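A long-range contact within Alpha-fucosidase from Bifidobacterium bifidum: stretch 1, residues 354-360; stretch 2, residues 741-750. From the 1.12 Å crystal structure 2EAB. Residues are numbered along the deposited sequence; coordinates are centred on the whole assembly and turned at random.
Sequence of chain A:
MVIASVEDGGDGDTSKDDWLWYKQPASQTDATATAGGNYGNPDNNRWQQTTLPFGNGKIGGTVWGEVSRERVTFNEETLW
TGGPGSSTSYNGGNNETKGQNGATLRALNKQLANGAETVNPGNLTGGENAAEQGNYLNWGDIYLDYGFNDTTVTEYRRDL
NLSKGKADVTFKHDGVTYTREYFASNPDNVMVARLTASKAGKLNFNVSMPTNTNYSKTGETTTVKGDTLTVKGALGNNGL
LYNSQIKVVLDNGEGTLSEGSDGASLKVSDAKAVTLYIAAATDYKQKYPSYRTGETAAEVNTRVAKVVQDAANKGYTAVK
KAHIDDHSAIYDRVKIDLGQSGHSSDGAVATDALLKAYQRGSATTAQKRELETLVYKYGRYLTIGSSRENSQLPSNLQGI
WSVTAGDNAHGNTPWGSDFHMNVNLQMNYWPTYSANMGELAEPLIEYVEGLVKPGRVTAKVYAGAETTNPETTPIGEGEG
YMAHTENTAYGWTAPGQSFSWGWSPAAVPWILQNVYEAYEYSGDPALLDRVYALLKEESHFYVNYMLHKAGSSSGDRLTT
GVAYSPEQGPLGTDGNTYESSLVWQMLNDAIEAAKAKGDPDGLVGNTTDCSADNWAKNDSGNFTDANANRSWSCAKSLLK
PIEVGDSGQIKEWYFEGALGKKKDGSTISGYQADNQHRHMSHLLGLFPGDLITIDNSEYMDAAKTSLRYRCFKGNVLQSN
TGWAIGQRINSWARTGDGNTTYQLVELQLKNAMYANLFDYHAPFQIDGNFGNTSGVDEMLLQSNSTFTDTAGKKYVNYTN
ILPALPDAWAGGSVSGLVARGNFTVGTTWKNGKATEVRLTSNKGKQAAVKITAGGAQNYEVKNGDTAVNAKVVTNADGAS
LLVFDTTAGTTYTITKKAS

Stretch 1 (354-360) LLKAYQR
Stretch 2 (741-750) TYQLVELQLK

Both stretches are helical, with phi/psi near -60/-45 over most of their length. Stretch 1 is held by i to i+4 bonds such as Y358 N to L354 O, 3.0 Å. The helix axes approach to 9.6 Å, and their N-to-C directions differ by 125°, closer to antiparallel than parallel. The contact is small, 342 Å² in total. The nearest backbone point is Q359 CA to K750 CA, 4.9 Å.

T741, at the start of stretch 2, is out of reach. Y742 (chi1 t, 172°) points sideways, but its end comes nearer: its OH lies 3.9 Å from Y358 OH. Q743 and L744 are out of reach. E746 (chi1 m, chi2 t) packs its CG 3.4 Å from Y358 OH. Its backbone O lies at the edge of the Y358 ring and accepts K750 N at 3.0 Å, the i to i+4 bond of the helix, which runs on beyond K750. L747 and Q748 point away.

L749 points toward stretch 1, with chi1 off-well at -91° and chi2 p. Y358 (chi1 t, -162°; chi2 99°) also points across. L749 CD2 sits over one face of the Y358 ring, 4.2 Å from its centroid and 28° off the normal, a CH-pi contact. L749 CB is 3.6 Å from Y358 CE2, an apolar van der Waals contact. L749 O lies 3.4 Å from L355 CD1 (L355 is t, p). Water 1 donates to L749 O at 2.8 Å and accepts a weak bond from Q359 NE2 at 3.1 Å.

K750 is extended (m, t, t, t). Its aliphatic CG meets the Y358 ring edge, 3.8 Å from CD2, and its CE is 3.6 Å from Y358 O. Q359 (m, t, chi3 -34°) supplies an amide donor for the K750 carbonyl: NE2 to O, 3.2 Å, 147°. Water 2 accepts from K750 NZ at 3.1 Å and donates to Q359 O at 3.2 Å.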

ATOM      1  N   LEU A 354       5.687 -15.956  20.554  1.00 10.70           N
ATOM      2  CA  LEU A 354       6.257 -16.412  19.290  1.00 10.62           C
ATOM      3  C   LEU A 354       7.251 -15.399  18.731  1.00 10.46           C
ATOM      4  O   LEU A 354       8.352 -15.760  18.329  1.00 10.47           O
ATOM      5  CB  LEU A 354       5.146 -16.688  18.273  1.00 10.75           C
ATOM      6  CG  LEU A 354       5.543 -17.167  16.874  1.00 11.13           C
ATOM      7  CD1 LEU A 354       6.164 -18.552  16.930  1.00 12.29           C
ATOM      8  CD2 LEU A 354       4.329 -17.169  15.969  1.00 11.14           C
ATOM      9  N   LEU A 355       6.856 -14.127  18.714  1.00 10.22           N
ATOM     10  CA  LEU A 355       7.739 -13.063  18.258  1.00 10.20           C
ATOM     11  C   LEU A 355       9.013 -12.998  19.103  1.00 10.23           C
ATOM     12  O   LEU A 355      10.113 -12.891  18.568  1.00  9.92           O
ATOM     13  CB  LEU A 355       7.009 -11.716  18.259  1.00 10.25           C
ATOM     14  CG  LEU A 355       7.839 -10.481  17.902  1.00 10.35           C
ATOM     15  CD1 LEU A 355       8.357 -10.543  16.461  1.00 11.17           C
ATOM     16  CD2 LEU A 355       7.027  -9.216  18.131  1.00 10.19           C
ATOM     17  N   LYS A 356       8.852 -13.084  20.424  1.00 10.56           N
ATOM     18  CA  LYS A 356       9.985 -13.036  21.342  1.00 11.24           C
ATOM     19  C   LYS A 356      10.964 -14.185  21.088  1.00 11.03           C
ATOM     20  O   LYS A 356      12.173 -13.972  21.060  1.00 11.36           O
ATOM     21  CB  LYS A 356       9.502 -13.044  22.793  1.00 11.72           C
ATOM     22  CG  LYS A 356      10.555 -12.614  23.799  1.00 13.67           C
ATOM     23  CD  LYS A 356       9.936 -12.392  25.170  1.00 16.94           C
ATOM     24  CE  LYS A 356      10.957 -11.868  26.164  1.00 18.56           C
ATOM     25  NZ  LYS A 356      10.328 -11.584  27.486  1.00 20.29           N
ATOM     26  N   ALA A 357      10.434 -15.392  20.893  1.00 11.22           N
ATOM     27  CA  ALA A 357      11.262 -16.565  20.605  1.00 11.17           C
ATOM     28  C   ALA A 357      12.005 -16.401  19.278  1.00 11.11           C
ATOM     29  O   ALA A 357      13.181 -16.743  19.168  1.00 11.42           O
ATOM     30  CB  ALA A 357      10.416 -17.830  20.597  1.00 11.33           C
ATOM     31  N   TYR A 358      11.313 -15.867  18.273  1.00 10.84           N
ATOM     32  CA  TYR A 358      11.921 -15.599  16.974  1.00 10.79           C
ATOM     33  C   TYR A 358      13.082 -14.613  17.128  1.00 11.11           C
ATOM     34  O   TYR A 358      14.159 -14.826  16.574  1.00 11.40           O
ATOM     35  CB  TYR A 358      10.868 -15.050  16.015  1.00 10.77           C
ATOM     36  CG  TYR A 358      11.215 -15.121  14.543  1.00 10.16           C
ATOM     37  CD1 TYR A 358      10.718 -16.151  13.739  1.00 10.44           C
ATOM     38  CD2 TYR A 358      12.002 -14.140  13.941  1.00 10.38           C
ATOM     39  CE1 TYR A 358      11.010 -16.207  12.378  1.00 10.34           C
ATOM     40  CE2 TYR A 358      12.305 -14.191  12.586  1.00 10.16           C
ATOM     41  CZ  TYR A 358      11.808 -15.224  11.813  1.00 10.32           C
ATOM     42  OH  TYR A 358      12.112 -15.259  10.473  1.00 10.13           O
ATOM     43  N   GLN A 359      12.860 -13.552  17.903  1.00 11.53           N
ATOM     44  CA  GLN A 359      13.879 -12.529  18.154  1.00 12.08           C
ATOM     45  C   GLN A 359      15.092 -13.080  18.903  1.00 12.93           C
ATOM     46  O   GLN A 359      16.226 -12.692  18.628  1.00 13.17           O
ATOM     47  CB  GLN A 359      13.285 -11.352  18.938  1.00 11.87           C
ATOM     48  CG  GLN A 359      12.317 -10.498  18.127  1.00 10.97           C
ATOM     49  CD  GLN A 359      11.530  -9.507  18.969  1.00 11.70           C
ATOM     50  OE1 GLN A 359      11.185  -9.776  20.123  1.00 12.06           O
ATOM     51  NE2 GLN A 359      11.216  -8.357  18.378  1.00 12.71           N
ATOM     52  N   ARG A 360      14.837 -13.983  19.848  1.00 13.69           N
ATOM     53  CA  ARG A 360      15.894 -14.541  20.694  1.00 15.17           C
ATOM     54  C   ARG A 360      16.611 -15.726  20.048  1.00 15.25           C
ATOM     55  O   ARG A 360      17.673 -16.149  20.517  1.00 15.67           O
ATOM     56  CB  ARG A 360      15.331 -14.927  22.064  1.00 15.15           C
ATOM     57  CG  ARG A 360      14.925 -13.730  22.916  1.00 16.73           C
ATOM     58  CD  ARG A 360      14.269 -14.145  24.226  1.00 17.28           C
ATOM     59  NE  ARG A 360      15.185 -14.877  25.102  1.00 21.59           N
ATOM     60  CZ  ARG A 360      16.021 -14.309  25.969  1.00 22.91           C
ATOM     61  NH1 ARG A 360      16.077 -12.988  26.089  1.00 23.83           N
ATOM     62  NH2 ARG A 360      16.808 -15.069  26.718  1.00 23.86           N
ATOM     63  N   THR A 741      17.136 -12.669   0.301  1.00  8.36           N
ATOM     64  CA  THR A 741      15.768 -12.172   0.450  1.00  8.32           C
ATOM     65  C   THR A 741      15.158 -12.679   1.751  1.00  8.57           C
ATOM     66  O   THR A 741      14.587 -11.900   2.525  1.00  8.48           O
ATOM     67  CB  THR A 741      14.873 -12.578  -0.736  1.00  8.32           C
ATOM     68  OG1 THR A 741      15.474 -12.145  -1.957  1.00  8.04           O
ATOM     69  CG2 THR A 741      13.508 -11.924  -0.618  1.00  8.60           C
ATOM     70  N   TYR A 742      15.285 -13.983   1.991  1.00  8.57           N
ATOM     71  CA  TYR A 742      14.780 -14.576   3.219  1.00  8.52           C
ATOM     72  C   TYR A 742      15.439 -13.978   4.465  1.00  8.50           C
ATOM     73  O   TYR A 742      14.775 -13.728   5.469  1.00  8.85           O
ATOM     74  CB  TYR A 742      14.942 -16.101   3.219  1.00  9.10           C
ATOM     75  CG  TYR A 742      14.589 -16.681   4.556  1.00  9.62           C
ATOM     76  CD1 TYR A 742      13.263 -16.740   4.975  1.00 10.21           C
ATOM     77  CD2 TYR A 742      15.582 -17.104   5.434  1.00 10.31           C
ATOM     78  CE1 TYR A 742      12.927 -17.234   6.225  1.00 10.08           C
ATOM     79  CE2 TYR A 742      15.259 -17.604   6.686  1.00 11.32           C
ATOM     80  CZ  TYR A 742      13.931 -17.661   7.077  1.00 10.38           C
ATOM     81  OH  TYR A 742      13.603 -18.143   8.319  1.00 10.71           O
ATOM     82  N   GLN A 743      16.747 -13.759   4.392  1.00  8.40           N
ATOM     83  CA  GLN A 743      17.467 -13.158   5.511  1.00  8.92           C
ATOM     84  C   GLN A 743      16.918 -11.767   5.847  1.00  8.45           C
ATOM     85  O   GLN A 743      16.885 -11.373   7.016  1.00  8.49           O
ATOM     86  CB  GLN A 743      18.959 -13.090   5.219  1.00  9.42           C
ATOM     87  CG  GLN A 743      19.702 -14.399   5.367  1.00 12.57           C
ATOM     88  CD  GLN A 743      21.183 -14.210   5.132  1.00 16.58           C
ATOM     89  OE1 GLN A 743      21.987 -14.294   6.058  1.00 19.85           O
ATOM     90  NE2 GLN A 743      21.548 -13.917   3.896  1.00 16.45           N
ATOM     91  N   LEU A 744      16.474 -11.036   4.823  1.00  8.23           N
ATOM     92  CA  LEU A 744      15.846  -9.734   5.037  1.00  8.42           C
ATOM     93  C   LEU A 744      14.457  -9.860   5.662  1.00  8.44           C
ATOM     94  O   LEU A 744      14.086  -9.041   6.501  1.00  8.50           O
ATOM     95  CB  LEU A 744      15.813  -8.912   3.743  1.00  8.63           C
ATOM     96  CG  LEU A 744      17.189  -8.428   3.274  1.00  8.74           C
ATOM     97  CD1 LEU A 744      17.120  -8.032   1.818  1.00 10.49           C
ATOM     98  CD2 LEU A 744      17.731  -7.273   4.125  1.00 10.72           C
ATOM     99  N   VAL A 745      13.698 -10.883   5.269  1.00  8.31           N
ATOM    100  CA  VAL A 745      12.429 -11.185   5.931  1.00  8.75           C
ATOM    101  C   VAL A 745      12.666 -11.468   7.419  1.00  8.55           C
ATOM    102  O   VAL A 745      11.966 -10.934   8.278  1.00  8.26           O
ATOM    103  CB  VAL A 745      11.688 -12.369   5.261  1.00  8.74           C
ATOM    104  CG1 VAL A 745      10.480 -12.796   6.090  1.00  9.88           C
ATOM    105  CG2 VAL A 745      11.246 -12.001   3.848  1.00  9.81           C
ATOM    106  N   GLU A 746      13.679 -12.281   7.716  1.00  8.68           N
ATOM    107  CA  GLU A 746      14.055 -12.585   9.098  1.00  9.11           C
ATOM    108  C   GLU A 746      14.346 -11.310   9.872  1.00  8.81           C
ATOM    109  O   GLU A 746      13.896 -11.146  11.006  1.00  9.00           O
ATOM    110  CB  GLU A 746      15.311 -13.444   9.134  1.00  9.78           C
ATOM    111  CG  GLU A 746      15.133 -14.909   8.869  1.00 11.91           C
ATOM    112  CD  GLU A 746      16.434 -15.661   9.088  1.00 13.94           C
ATOM    113  OE1 GLU A 746      17.469 -15.244   8.524  1.00 14.72           O
ATOM    114  OE2 GLU A 746      16.427 -16.663   9.835  1.00 15.94           O
ATOM    115  N   LEU A 747      15.112 -10.418   9.252  1.00  8.51           N
ATOM    116  CA  LEU A 747      15.481  -9.165   9.898  1.00  8.69           C
ATOM    117  C   LEU A 747      14.281  -8.254  10.124  1.00  8.34           C
ATOM    118  O   LEU A 747      14.207  -7.588  11.158  1.00  8.37           O
ATOM    119  CB  LEU A 747      16.590  -8.451   9.127  1.00  9.27           C
ATOM    120  CG  LEU A 747      17.977  -9.104   9.223  1.00 10.06           C
ATOM    121  CD1 LEU A 747      18.928  -8.545   8.174  1.00 11.23           C
ATOM    122  CD2 LEU A 747      18.571  -8.968  10.627  1.00 11.88           C
ATOM    123  N   GLN A 748      13.340  -8.226   9.177  1.00  8.05           N
ATOM    124  CA  GLN A 748      12.109  -7.462   9.369  1.00  7.95           C
ATOM    125  C   GLN A 748      11.320  -7.986  10.566  1.00  7.95           C
ATOM    126  O   GLN A 748      10.846  -7.210  11.396  1.00  7.83           O
ATOM    127  CB  GLN A 748      11.227  -7.469   8.118  1.00  7.85           C
ATOM    128  CG  GLN A 748       9.961  -6.628   8.308  1.00  8.75           C
ATOM    129  CD  GLN A 748       9.030  -6.640   7.116  1.00  8.24           C
ATOM    130  OE1 GLN A 748       8.965  -7.614   6.369  1.00  8.78           O
ATOM    131  NE2 GLN A 748       8.283  -5.554   6.942  1.00  8.79           N
ATOM    132  N   LEU A 749      11.191  -9.305  10.659  1.00  8.06           N
ATOM    133  CA  LEU A 749      10.446  -9.909  11.753  1.00  8.60           C
ATOM    134  C   LEU A 749      11.120  -9.650  13.098  1.00  8.53           C
ATOM    135  O   LEU A 749      10.442  -9.416  14.092  1.00  9.07           O
ATOM    136  CB  LEU A 749      10.224 -11.407  11.506  1.00  8.65           C
ATOM    137  CG  LEU A 749       8.926 -11.763  10.764  1.00  9.23           C
ATOM    138  CD1 LEU A 749       8.745 -10.971   9.463  1.00  9.41           C
ATOM    139  CD2 LEU A 749       8.854 -13.248  10.474  1.00  9.38           C
ATOM    140  N   LYS A 750      12.447  -9.658  13.121  1.00  8.76           N
ATOM    141  CA  LYS A 750      13.189  -9.443  14.366  1.00  9.25           C
ATOM    142  C   LYS A 750      13.254  -7.977  14.801  1.00  9.25           C
ATOM    143  O   LYS A 750      13.291  -7.684  16.000  1.00  9.41           O
ATOM    144  CB  LYS A 750      14.607 -10.001  14.256  1.00  9.68           C
ATOM    145  CG  LYS A 750      14.669 -11.514  14.226  1.00 10.51           C
ATOM    146  CD  LYS A 750      16.086 -12.000  13.980  1.00 12.32           C
ATOM    147  CE  LYS A 750      16.113 -13.507  13.849  1.00 13.81           C
ATOM    148  NZ  LYS A 750      17.489 -14.011  13.609  1.00 14.73           N
TER
HETATM  149  O   HOH W   1      10.275  -7.168  15.683  1.00 10.33           O
HETATM  150  O   HOH W   2      17.750 -14.638  16.594  1.00 46.01           O